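Local coordinates for Nrps/pks (Streptomyces albus, PDB 4OPE), which probably catalyses the decarboxylative condensation that lengthens the polyketide chain, as a ketosynthase domain of the oxazolomycin synthase protein OzmH, at residues R96-L99 with Q100-H104; A109-R113 with A114-K118; Y152-V155 with A156-S160; L461-H464 with T465-A469; A545-W548 with V549-A552. All coordinates share one frame; numbering follows the deposited sequence.

Contact 1: residues R96-L99 with Q100-H104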
loop_
_atom_site.group_PDB
_atom_site.type_symbol
_atom_site.label_atom_id
_atom_site.label_comp_id
_atom_site.label_asym_id
_atom_site.label_seq_id
_atom_site.Cartn_x
_atom_site.Cartn_y
_atom_site.Cartn_z
ATOM N N ARG A 96 2.849 11.255 -12.691
ATOM C CA ARG A 96 3.560 12.425 -13.124
ATOM C C ARG A 96 3.423 13.587 -12.164
ATOM O O ARG A 96 4.379 14.290 -11.856
ATOM C CB ARG A 96 3.016 12.843 -14.464
ATOM C CG ARG A 96 3.014 11.716 -15.509
ATOM C CD ARG A 96 2.565 12.263 -16.839
ATOM N NE ARG A 96 1.462 11.518 -17.406
ATOM C CZ ARG A 96 0.448 12.066 -18.046
ATOM N NH1 ARG A 96 0.311 13.386 -18.153
ATOM N NH2 ARG A 96 -0.453 11.279 -18.565
ATOM N N ILE A 97 2.205 13.800 -11.706
ATOM C CA ILE A 97 1.916 14.912 -10.834
ATOM C C ILE A 97 2.573 14.728 -9.488
ATOM O O ILE A 97 3.094 15.681 -8.896
ATOM C CB ILE A 97 0.411 15.077 -10.706
ATOM C CG1 ILE A 97 -0.093 15.640 -12.034
ATOM C CG2 ILE A 97 0.069 15.983 -9.531
ATOM C CD1 ILE A 97 -1.582 15.865 -12.080
ATOM N N PHE A 98 2.557 13.508 -8.993
ATOM C CA PHE A 98 3.202 13.257 -7.739
ATOM C C PHE A 98 4.727 13.532 -7.779
ATOM O O PHE A 98 5.320 13.941 -6.787
ATOM C CB PHE A 98 2.914 11.840 -7.286
ATOM C CG PHE A 98 3.242 11.595 -5.870
ATOM C CD1 PHE A 98 2.605 12.296 -4.869
ATOM C CD2 PHE A 98 4.177 10.692 -5.527
ATOM C CE1 PHE A 98 2.912 12.090 -3.530
ATOM C CE2 PHE A 98 4.489 10.477 -4.182
ATOM C CZ PHE A 98 3.856 11.185 -3.188
ATOM N N LEU A 99 5.343 13.336 -8.928
ATOM C CA LEU A 99 6.740 13.663 -9.058
ATOM C C LEU A 99 6.968 15.154 -8.874
ATOM O O LEU A 99 7.859 15.587 -8.119
ATOM C CB LEU A 99 7.249 13.267 -10.415
ATOM C CG LEU A 99 7.823 11.887 -10.558
ATOM C CD1 LEU A 99 7.961 11.653 -12.043
ATOM C CD2 LEU A 99 9.174 11.756 -9.873
ATOM N N GLN A 100 6.150 15.959 -9.532
ATOM C CA GLN A 100 6.269 17.396 -9.339
ATOM C C GLN A 100 5.954 17.796 -7.891
ATOM O O GLN A 100 6.642 18.643 -7.326
ATOM C CB GLN A 100 5.438 18.152 -10.359
ATOM C CG GLN A 100 5.849 17.795 -11.808
ATOM C CD GLN A 100 4.983 18.494 -12.869
ATOM O OE1 GLN A 100 3.861 18.809 -12.609
ATOM N NE2 GLN A 100 5.502 18.682 -14.067
ATOM N N THR A 101 4.961 17.156 -7.278
ATOM C CA THR A 101 4.627 17.421 -5.895
ATOM C C THR A 101 5.803 17.146 -4.994
ATOM O O THR A 101 6.163 17.959 -4.154
ATOM C CB THR A 101 3.439 16.554 -5.483
ATOM O OG1 THR A 101 2.301 16.949 -6.262
ATOM C CG2 THR A 101 3.142 16.666 -4.000
ATOM N N VAL A 102 6.475 16.034 -5.186
ATOM C CA VAL A 102 7.620 15.752 -4.315
ATOM C C VAL A 102 8.717 16.774 -4.496
ATOM O O VAL A 102 9.322 17.231 -3.518
ATOM C CB VAL A 102 8.145 14.332 -4.473
ATOM C CG1 VAL A 102 9.367 14.122 -3.603
ATOM C CG2 VAL A 102 7.044 13.371 -4.051
ATOM N N TRP A 103 8.953 17.162 -5.738
ATOM C CA TRP A 103 9.919 18.228 -6.003
ATOM C C TRP A 103 9.536 19.472 -5.199
ATOM O O TRP A 103 10.391 20.064 -4.513
ATOM C CB TRP A 103 9.998 18.602 -7.487
ATOM C CG TRP A 103 11.117 19.558 -7.717
ATOM C CD1 TRP A 103 11.067 20.923 -7.700
ATOM C CD2 TRP A 103 12.489 19.208 -7.952
ATOM N NE1 TRP A 103 12.329 21.457 -7.924
ATOM C CE2 TRP A 103 13.222 20.428 -8.065
ATOM C CE3 TRP A 103 13.167 17.992 -8.077
ATOM C CZ2 TRP A 103 14.598 20.452 -8.277
ATOM C CZ3 TRP A 103 14.545 18.016 -8.306
ATOM C CH2 TRP A 103 15.240 19.235 -8.407
ATOM N N HIS A 104 8.265 19.885 -5.274
ATOM C CA HIS A 104 7.874 21.081 -4.576
ATOM C C HIS A 104 7.902 20.899 -3.068
ATOM O O HIS A 104 8.189 21.849 -2.347
ATOM C CB HIS A 104 6.536 21.559 -5.037
ATOM C CG HIS A 104 6.546 22.099 -6.426
ATOM N ND1 HIS A 104 5.526 21.871 -7.320
ATOM C CD2 HIS A 104 7.449 22.867 -7.073
ATOM C CE1 HIS A 104 5.793 22.478 -8.461
ATOM N NE2 HIS A 104 6.951 23.103 -8.330
#
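The carbonyl oxygen of Ile97 takes the backbone N-H of Thr101 at 2.9 Å (N to O), with the donor lying in the carbonyl plane. A second polar group reaches the same oxygen: Thr101 OG1 sits 3.0 Å from Ile97 O, but it is also hydrogen-bonded to Ser243 OG of strand 242-250, so its proton need not go to the helix. The hydroxyl is placed there by its first torsion (chi1 -64°), which sets OG1 beside the backbone N and turns it back along the helix. Ile97 CG2 lies 4.1 Å from the same OG1.

One step round the helix, Val102 N donates to Phe98 O at 2.9 Å, and the side chains of this pair also meet. Val102 CG2 stands over one face of the Phe98 ring, 4.0 Å from the ring centroid and 18° off its normal, a CH-pi contact displaced toward the rim. Trp103 N follows with a bond to Leu99 O of 3.1 Å, while the bond from Gln100 N to Arg96 O is long and weak.

These residues lie in the middle of helix 93-108, in the interior of the ketosynthase. Phe98 and Leu99 face helix 152-163, whereas the Trp103 indole meets Phe80 and Phe570 edge-to-face. Apart from the hydroxyl of Thr101, the face carrying Ile97, Phe98 and Val102 is apolar; that hydroxyl is buried with two oxygens to share its bonding, which is consistent with a polar group being accommodated there.

Contact 2: residues A109-R113 with A114-K118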
loop_
_atom_site.group_PDB
_atom_site.type_symbol
_atom_site.label_atom_id
_atom_site.label_comp_id
_atom_site.label_asym_id
_atom_site.label_seq_id
_atom_site.Cartn_x
_atom_site.Cartn_y
_atom_site.Cartn_z
ATOM N N ALA A 109 10.258 22.369 2.234
ATOM C CA ALA A 109 11.067 22.043 3.373
ATOM C C ALA A 109 12.436 22.724 3.410
ATOM O O ALA A 109 13.158 22.478 4.370
ATOM C CB ALA A 109 11.280 20.533 3.423
ATOM N N GLY A 110 12.834 23.503 2.386
ATOM C CA GLY A 110 14.201 24.031 2.322
ATOM C C GLY A 110 15.363 23.016 2.183
ATOM O O GLY A 110 16.433 23.158 2.759
ATOM N N THR A 111 15.170 22.036 1.330
ATOM C CA THR A 111 16.135 20.998 1.184
ATOM C C THR A 111 16.206 20.561 -0.273
ATOM O O THR A 111 15.678 21.248 -1.132
ATOM C CB THR A 111 15.806 19.813 2.115
ATOM O OG1 THR A 111 16.962 18.981 2.235
ATOM C CG2 THR A 111 14.674 18.992 1.575
ATOM N N SER A 112 16.856 19.425 -0.513
ATOM C CA SER A 112 17.156 18.944 -1.852
ATOM C C SER A 112 17.551 17.472 -1.829
ATOM O O SER A 112 17.918 16.936 -0.773
ATOM C CB SER A 112 18.357 19.730 -2.402
ATOM O OG SER A 112 19.458 19.616 -1.501
ATOM N N ARG A 113 17.483 16.834 -2.998
ATOM C CA ARG A 113 18.038 15.494 -3.189
ATOM C C ARG A 113 19.387 15.352 -2.518
ATOM O O ARG A 113 19.620 14.419 -1.710
ATOM C CB ARG A 113 18.258 15.227 -4.660
ATOM C CG ARG A 113 16.957 15.061 -5.389
ATOM C CD ARG A 113 17.077 14.580 -6.832
ATOM N NE ARG A 113 17.608 15.594 -7.720
ATOM C CZ ARG A 113 17.792 15.412 -9.014
ATOM N NH1 ARG A 113 17.489 14.271 -9.575
ATOM N NH2 ARG A 113 18.251 16.387 -9.742
ATOM N N ALA A 114 20.291 16.268 -2.871
ATOM C CA ALA A 114 21.677 16.218 -2.360
ATOM C C ALA A 114 21.788 16.419 -0.853
ATOM O O ALA A 114 22.542 15.748 -0.214
ATOM C CB ALA A 114 22.568 17.208 -3.095
ATOM N N ALA A 115 21.023 17.310 -0.279
ATOM C CA ALA A 115 21.060 17.488 1.167
ATOM C C ALA A 115 20.558 16.249 1.881
ATOM O O ALA A 115 21.007 15.936 2.971
ATOM C CB ALA A 115 20.221 18.707 1.569
ATOM N N LEU A 116 19.619 15.555 1.255
ATOM C CA LEU A 116 19.001 14.359 1.833
ATOM C C LEU A 116 19.758 13.098 1.586
ATOM O O LEU A 116 19.407 12.066 2.153
ATOM C CB LEU A 116 17.579 14.142 1.288
ATOM C CG LEU A 116 16.563 15.079 1.923
ATOM C CD1 LEU A 116 15.214 15.011 1.213
ATOM C CD2 LEU A 116 16.426 14.726 3.377
ATOM N N SER A 117 20.813 13.168 0.786
ATOM C CA SER A 117 21.515 11.954 0.340
ATOM C C SER A 117 22.370 11.279 1.382
ATOM O O SER A 117 22.893 10.267 1.128
ATOM C CB SER A 117 22.412 12.255 -0.850
ATOM O OG SER A 117 23.551 12.913 -0.369
ATOM N N LYS A 118 22.509 11.850 2.534
ATOM C CA LYS A 118 23.294 11.271 3.595
ATOM C C LYS A 118 22.402 10.604 4.656
ATOM O O LYS A 118 22.909 9.992 5.608
ATOM C CB LYS A 118 24.143 12.357 4.266
ATOM C CG LYS A 118 23.434 13.712 4.489
ATOM C CD LYS A 118 23.693 14.257 5.912
ATOM C CE LYS A 118 24.041 15.752 5.973
ATOM N NZ LYS A 118 22.853 16.647 5.823
#
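Leu116 N donates to Ser112 O at 3.0 Å and so closes the first turn of a short, weakly bonded helix; a second bond from the same N-H to Arg113 O is weak. Ser112 also contributes its side chain. With chi1 at 56°, OG lies between the backbone N and the carbonyl carbon and points across the turn, where it accepts the Ala115 N-H at 3.0 Å and an N-H...O angle of 157°. Ser112 is thus the N-cap of this helix, its hydroxyl accepting an amide of the first turn. Without the hydroxyl, as with an alanine here, the Ala115 N-H is likely to lose this acceptor and the helix start to be less firmly set.

Just upstream, Gly110 ends helix 93-108 in a Schellman motif with positive phi, so one helix closes and the next is capped within three residues, an abrupt corner in the ketosynthase fold. Thr111 fills the inside of this corner: its CG2 meets Leu116 CD1 at 4.0 Å, the two side chains crossing at about a right angle, and both also pack on Leu106 of the preceding helix. Ala115 CB lies close to the hydroxyls of both Thr111 and Ser112 on the more open side. Arg113 turns away from the corner; its NH2 forms a salt bridge with Glu492, and the guanidinium makes a cation-pi contact with Phe162. At the far end Ala114 O is gripped twice, by Ser117 N at 3.3 Å and by Ser117 OG at 3.0 Å, both from the same face of its plane.

Contact 3: residues Y152-V155 with A156-S160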
loop_
_atom_site.group_PDB
_atom_site.type_symbol
_atom_site.label_atom_id
_atom_site.label_comp_id
_atom_site.label_asym_id
_atom_site.label_seq_id
_atom_site.Cartn_x
_atom_site.Cartn_y
_atom_site.Cartn_z
ATOM N N TYR A 152 0.532 1.339 -9.225
ATOM C CA TYR A 152 0.580 2.109 -7.993
ATOM C C TYR A 152 2.013 2.137 -7.480
ATOM O O TYR A 152 2.519 3.193 -7.171
ATOM C CB TYR A 152 -0.346 1.576 -6.895
ATOM C CG TYR A 152 -1.842 1.756 -7.099
ATOM C CD1 TYR A 152 -2.363 2.493 -8.143
ATOM C CD2 TYR A 152 -2.748 1.189 -6.201
ATOM C CE1 TYR A 152 -3.731 2.665 -8.270
ATOM C CE2 TYR A 152 -4.127 1.320 -6.341
ATOM C CZ TYR A 152 -4.619 2.054 -7.369
ATOM O OH TYR A 152 -6.001 2.188 -7.517
ATOM N N ALA A 153 2.683 0.997 -7.412
ATOM C CA ALA A 153 4.092 0.981 -7.026
ATOM C C ALA A 153 4.913 1.925 -7.857
ATOM O O ALA A 153 5.848 2.526 -7.338
ATOM C CB ALA A 153 4.657 -0.387 -7.182
ATOM N N SER A 154 4.574 2.082 -9.134
ATOM C CA SER A 154 5.315 3.011 -9.975
ATOM C C SER A 154 5.311 4.471 -9.464
ATOM O O SER A 154 6.325 5.189 -9.524
ATOM C CB SER A 154 4.783 2.968 -11.384
ATOM O OG SER A 154 5.851 3.162 -12.288
ATOM N N VAL A 155 4.181 4.900 -8.924
ATOM C CA VAL A 155 4.125 6.184 -8.323
ATOM C C VAL A 155 5.175 6.354 -7.184
ATOM O O VAL A 155 5.880 7.400 -7.110
ATOM C CB VAL A 155 2.731 6.487 -7.805
ATOM C CG1 VAL A 155 2.711 7.904 -7.276
ATOM C CG2 VAL A 155 1.698 6.308 -8.914
ATOM N N ALA A 156 5.309 5.367 -6.300
ATOM C CA ALA A 156 6.305 5.520 -5.259
ATOM C C ALA A 156 7.726 5.301 -5.807
ATOM O O ALA A 156 8.636 6.088 -5.533
ATOM C CB ALA A 156 6.021 4.593 -4.122
ATOM N N ASN A 157 7.903 4.230 -6.582
ATOM C CA ASN A 157 9.229 3.794 -7.056
ATOM C C ASN A 157 9.905 4.845 -7.943
ATOM O O ASN A 157 11.088 5.112 -7.826
ATOM C CB ASN A 157 9.096 2.515 -7.877
ATOM C CG ASN A 157 8.728 1.315 -7.066
ATOM O OD1 ASN A 157 8.350 0.316 -7.629
ATOM N ND2 ASN A 157 8.839 1.390 -5.767
ATOM N N ARG A 158 9.123 5.441 -8.822
ATOM C CA ARG A 158 9.640 6.484 -9.642
ATOM C C ARG A 158 10.122 7.695 -8.806
ATOM O O ARG A 158 11.205 8.258 -9.043
ATOM C CB ARG A 158 8.600 6.884 -10.663
ATOM C CG ARG A 158 9.150 7.827 -11.735
ATOM C CD ARG A 158 8.410 7.642 -13.048
ATOM N NE ARG A 158 9.235 6.921 -13.996
ATOM C CZ ARG A 158 8.804 6.084 -14.935
ATOM N NH1 ARG A 158 7.530 5.793 -15.097
ATOM N NH2 ARG A 158 9.683 5.517 -15.728
ATOM N N VAL A 159 9.364 8.084 -7.810
ATOM C CA VAL A 159 9.891 9.073 -6.863
ATOM C C VAL A 159 11.214 8.587 -6.203
ATOM O O VAL A 159 12.246 9.307 -6.172
ATOM C CB VAL A 159 8.823 9.440 -5.827
ATOM C CG1 VAL A 159 9.426 10.179 -4.642
ATOM C CG2 VAL A 159 7.810 10.319 -6.501
ATOM N N SER A 160 11.193 7.364 -5.700
ATOM C CA SER A 160 12.372 6.857 -5.037
ATOM C C SER A 160 13.622 6.874 -5.966
ATOM O O SER A 160 14.721 7.206 -5.537
ATOM C CB SER A 160 12.110 5.465 -4.452
ATOM O OG SER A 160 11.239 5.543 -3.327
#
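Helix 152-163 runs along the dimer interface of the ketosynthase, and Ala153 and Asn157 lie one turn apart on its intersubunit side. Asn157 N donates to Ala153 O at 2.8 Å with an almost straight N-H...O angle of 171°. The Asn157 amide folds back over this bond: CG lies beside the backbone N (chi1 -70°), which brings OD1 to 3.8 Å from Ala153 CB. From there ND2 reaches Ser169 OG in its own chain and Ser427 OG of the second subunit, while Ala153 N bonds Asp173 OD2 of that subunit.

In this thiolase-type fold the helix lies on the sheet of its own subunit, with Ala156 on Val123 and Val125 of strand 121-126, and its other side meets the second subunit.

The next pair round the helix is tied by a 2.9 Å bond from Arg158 N to Ser154 O. Beyond the backbone the two side chains run toward a common target. Arg158 leaves with CG on the side opposite its backbone N (chi1 -170°) and bends at chi3, so that NH1 comes to 4.2 Å from Ser154 OG, an oblique approach without a direct bond. What links them is Glu95, whose OE2 accepts from Ser154 OG and forms a salt bridge with Arg158 NH1. Val155 and Val159 pack against Phe98 of helix 93-108. Val159 CG2 lies 3.6 Å from Val155 O, against the preceding turn.

Contact 4: residues L461-H464 with T465-A469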
loop_
_atom_site.group_PDB
_atom_site.type_symbol
_atom_site.label_atom_id
_atom_site.label_comp_id
_atom_site.label_asym_id
_atom_site.label_seq_id
_atom_site.Cartn_x
_atom_site.Cartn_y
_atom_site.Cartn_z
ATOM N N LEU A 461 13.783 29.777 -16.402
ATOM C CA LEU A 461 14.372 30.794 -15.518
ATOM C C LEU A 461 13.602 32.066 -15.642
ATOM O O LEU A 461 13.444 32.818 -14.700
ATOM C CB LEU A 461 15.786 31.097 -15.956
ATOM C CG LEU A 461 16.602 32.024 -15.086
ATOM C CD1 LEU A 461 16.541 31.492 -13.688
ATOM C CD2 LEU A 461 18.037 32.032 -15.553
ATOM N N HIS A 462 13.151 32.309 -16.843
ATOM C CA HIS A 462 12.305 33.425 -17.103
ATOM C C HIS A 462 11.016 33.365 -16.287
ATOM O O HIS A 462 10.686 34.346 -15.617
ATOM C CB HIS A 462 11.975 33.531 -18.608
ATOM C CG HIS A 462 11.128 34.710 -18.905
ATOM N ND1 HIS A 462 11.662 35.926 -19.275
ATOM C CD2 HIS A 462 9.804 34.909 -18.750
ATOM C CE1 HIS A 462 10.691 36.814 -19.376
ATOM N NE2 HIS A 462 9.556 36.223 -19.056
ATOM N N GLU A 463 10.289 32.254 -16.364
ATOM C CA GLU A 463 9.044 32.099 -15.599
ATOM C C GLU A 463 9.332 32.267 -14.121
ATOM O O GLU A 463 8.680 33.046 -13.424
ATOM C CB GLU A 463 8.417 30.728 -15.798
ATOM C CG GLU A 463 7.099 30.694 -16.547
ATOM C CD GLU A 463 6.220 29.509 -16.136
ATOM O OE1 GLU A 463 6.673 28.338 -16.209
ATOM O OE2 GLU A 463 5.059 29.749 -15.737
ATOM N N HIS A 464 10.358 31.570 -13.667
ATOM C CA HIS A 464 10.780 31.593 -12.263
ATOM C C HIS A 464 11.049 33.011 -11.733
ATOM O O HIS A 464 10.535 33.416 -10.677
ATOM C CB HIS A 464 11.993 30.678 -12.141
ATOM C CG HIS A 464 12.460 30.454 -10.757
ATOM N ND1 HIS A 464 11.599 30.352 -9.692
ATOM C CD2 HIS A 464 13.717 30.299 -10.261
ATOM C CE1 HIS A 464 12.308 30.148 -8.594
ATOM N NE2 HIS A 464 13.597 30.116 -8.912
ATOM N N THR A 465 11.812 33.778 -12.504
ATOM C CA THR A 465 12.099 35.177 -12.188
ATOM C C THR A 465 10.822 35.969 -12.067
ATOM O O THR A 465 10.617 36.695 -11.095
ATOM C CB THR A 465 13.009 35.818 -13.249
ATOM O OG1 THR A 465 14.296 35.170 -13.240
ATOM C CG2 THR A 465 13.247 37.291 -12.972
ATOM N N ALA A 466 9.942 35.814 -13.034
ATOM C CA ALA A 466 8.617 36.477 -12.997
ATOM C C ALA A 466 7.768 36.092 -11.771
ATOM O O ALA A 466 7.140 36.952 -11.131
ATOM C CB ALA A 466 7.837 36.166 -14.287
ATOM N N ARG A 467 7.718 34.800 -11.456
ATOM C CA ARG A 467 6.902 34.345 -10.341
ATOM C C ARG A 467 7.444 34.894 -9.046
ATOM O O ARG A 467 6.689 35.261 -8.160
ATOM C CB ARG A 467 6.895 32.838 -10.297
ATOM C CG ARG A 467 6.028 32.197 -11.357
ATOM C CD ARG A 467 6.454 30.779 -11.703
ATOM N NE ARG A 467 6.587 29.919 -10.530
ATOM C CZ ARG A 467 5.559 29.352 -9.870
ATOM N NH1 ARG A 467 5.818 28.577 -8.809
ATOM N NH2 ARG A 467 4.289 29.535 -10.261
ATOM N N THR A 468 8.766 34.955 -8.946
ATOM C CA THR A 468 9.424 35.436 -7.755
ATOM C C THR A 468 9.202 36.950 -7.524
ATOM O O THR A 468 8.835 37.405 -6.415
ATOM C CB THR A 468 10.942 35.111 -7.833
ATOM O OG1 THR A 468 11.128 33.681 -7.858
ATOM C CG2 THR A 468 11.689 35.704 -6.636
ATOM N N ALA A 469 9.433 37.753 -8.558
ATOM C CA ALA A 469 9.087 39.160 -8.444
ATOM C C ALA A 469 7.640 39.344 -8.067
ATOM O O ALA A 469 7.313 40.216 -7.283
ATOM C CB ALA A 469 9.344 39.884 -9.742
HETATM O O HOH W 1 9.101 30.038 -9.249
#
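The His464 ring and the Thr468 side chain cross obliquely one helical turn apart, with Thr468 OG1 3.8 Å from His464 CE1. The hydroxyl is engaged by the backbone instead: Thr468 OG1 donates to His464 O at 2.9 Å from above the carbonyl plane, and Thr468 N reaches the same oxygen from the opposite face. At its ND1 edge the imidazole meets a water in the ring plane, 2.6 Å from His464 ND1. That water accepts from Arg467 NE at 2.8 Å, lying also in the plane of the guanidinium, and so joins two flat groups edge to edge. Arg467 bends at chi3 (52°) after laying CG near Glu463 O; its NH1 goes on to Gly567 O. The Glu463 carboxylate turns elsewhere, to salt bridges with Arg460 and Arg572.

One turn earlier the threonine pattern repeats. Thr465 OG1, beside the backbone N at chi1 -65°, donates to Leu461 O at 2.9 Å, and Thr465 N grips that oxygen from its other face. A valine here has no hydroxyl to offer, and the Leu461 carbonyl would probably keep only the backbone N-H of this position as its donor in the contact. The Thr465 side chain is buried against Leu453 and Leu516. Two threonines, each returning its hydroxyl to the carbonyl four residues back, represent a recurrent helix motif that lets polar side chains sit in the packed face of helix 458-473.

Contact 5: residues A545-W548 with V549-A552; sequences AEAW and VRGA
Ala547 and Ala552 close a Schellman motif at the C-terminal end of helix 541-550. Ala552 N donates to Ala547 O at 3.0 Å, and inside it a weak bond runs from Gly551 N to Trp548 O. Gly551 makes the turn with phi at 123°, where a side chain would be jammed against the preceding carbonyl. The reversal brings the two alanine methyls together, Ala547 CB to Ala552 CB at 4.0 Å, the apolar contact that goes with this cap.

The tight side continues through Trp548. With CG anti to the backbone N (chi1 -178°), its indole projects from the helix onto strands 449-455 and 496-502, where NE1 donates to Leu453 O and Arg497 makes a cation-pi contact. Ala552 O tucks in beside it, obliquely, 3.4 Å from Trp548 CE3, and also receives a CA-H...O contact from Trp548 CA. Val549 and Ala545, joined by a backbone bond, pack on Leu525 and Ala499.

Toward solvent the fit is slacker. Glu546 is exposed and extended, and its OE1 stays 5.2 Å from Arg550 NH1, so the charged ends are not in contact and any attraction is probably weak. The arginine folds back on the backbone instead, while NE donates to Ala534 O. One face of its guanidinium lies over Glu546 O and Ala547 CA, with Arg550 NH2 3.5 Å from Ala547 CB.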
loop_
_atom_site.group_PDB
_atom_site.type_symbol
_atom_site.label_atom_id
_atom_site.label_comp_id
_atom_site.label_asym_id
_atom_site.label_seq_id
_atom_site.Cartn_x
_atom_site.Cartn_y
_atom_site.Cartn_z
ATOM N N ALA A 545 27.291 36.689 -5.701
ATOM C CA ALA A 545 26.601 36.847 -6.957
ATOM C C ALA A 545 27.443 36.421 -8.132
ATOM O O ALA A 545 27.005 35.674 -8.964
ATOM C CB ALA A 545 26.183 38.291 -7.123
ATOM N N GLU A 546 28.663 36.894 -8.228
ATOM C CA GLU A 546 29.479 36.566 -9.417
ATOM C C GLU A 546 29.813 35.063 -9.514
ATOM O O GLU A 546 29.915 34.495 -10.595
ATOM C CB GLU A 546 30.750 37.437 -9.453
ATOM C CG GLU A 546 30.491 38.915 -9.832
ATOM C CD GLU A 546 31.747 39.817 -9.732
ATOM O OE1 GLU A 546 32.561 39.624 -8.794
ATOM O OE2 GLU A 546 31.936 40.725 -10.590
ATOM N N ALA A 547 29.984 34.421 -8.374
ATOM C CA ALA A 547 30.336 33.020 -8.337
ATOM C C ALA A 547 29.170 32.156 -8.759
ATOM O O ALA A 547 29.341 31.228 -9.499
ATOM C CB ALA A 547 30.795 32.651 -6.932
ATOM N N TRP A 548 27.977 32.486 -8.271
ATOM C CA TRP A 548 26.767 31.822 -8.639
ATOM C C TRP A 548 26.535 31.826 -10.122
ATOM O O TRP A 548 26.226 30.791 -10.715
ATOM C CB TRP A 548 25.593 32.495 -7.939
ATOM C CG TRP A 548 24.268 31.854 -8.225
ATOM C CD1 TRP A 548 23.233 32.360 -9.008
ATOM C CD2 TRP A 548 23.850 30.598 -7.768
ATOM N NE1 TRP A 548 22.208 31.469 -9.033
ATOM C CE2 TRP A 548 22.561 30.377 -8.275
ATOM C CE3 TRP A 548 24.436 29.630 -6.967
ATOM C CZ2 TRP A 548 21.848 29.221 -8.004
ATOM C CZ3 TRP A 548 23.734 28.463 -6.694
ATOM C CH2 TRP A 548 22.454 28.271 -7.213
ATOM N N VAL A 549 26.650 32.988 -10.733
ATOM C CA VAL A 549 26.535 33.095 -12.187
ATOM C C VAL A 549 27.593 32.296 -12.973
ATOM O O VAL A 549 27.277 31.736 -14.040
ATOM C CB VAL A 549 26.477 34.578 -12.601
ATOM C CG1 VAL A 549 26.551 34.749 -14.098
ATOM C CG2 VAL A 549 25.160 35.152 -12.076
ATOM N N ARG A 550 28.814 32.180 -12.450
ATOM C CA ARG A 550 29.806 31.259 -13.099
ATOM C C ARG A 550 29.449 29.769 -13.027
ATOM O O ARG A 550 29.948 28.964 -13.850
ATOM C CB ARG A 550 31.185 31.354 -12.474
ATOM C CG ARG A 550 31.866 32.695 -12.536
ATOM C CD ARG A 550 33.306 32.527 -12.103
ATOM N NE ARG A 550 33.503 32.471 -10.656
ATOM C CZ ARG A 550 33.591 33.545 -9.882
ATOM N NH1 ARG A 550 33.441 34.780 -10.374
ATOM N NH2 ARG A 550 33.789 33.394 -8.597
ATOM N N GLY A 551 28.641 29.405 -12.029
ATOM C CA GLY A 551 28.213 28.021 -11.820
ATOM C C GLY A 551 28.553 27.454 -10.461
ATOM O O GLY A 551 28.307 26.276 -10.203
ATOM N N ALA A 552 29.094 28.287 -9.588
ATOM C CA ALA A 552 29.600 27.838 -8.299
ATOM C C ALA A 552 28.507 27.832 -7.258
ATOM O O ALA A 552 27.680 28.735 -7.227
ATOM C CB ALA A 552 30.730 28.747 -7.822
#

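How the contacts relate
All five contacts follow in series along the chain; none nests in or crosses another, and each closes only a local turn. Contact 1 lies within helix 93-108, and contact 2 turns the corner from that helix to 113-116, touching back through Arg113 on Trp103. Contact 3, on helix 152-163, packs directly on contact 1: Val155 and Val159 against Phe98, with Val159 also on Leu99 and Val102. It alone of the five reaches the second subunit. Contacts 4 and 5 come much later, in helices 458-473 and 541-550. Their centres are about 18 Å apart, and no atoms touch, but both helices pack on strands 449-455 and 496-502.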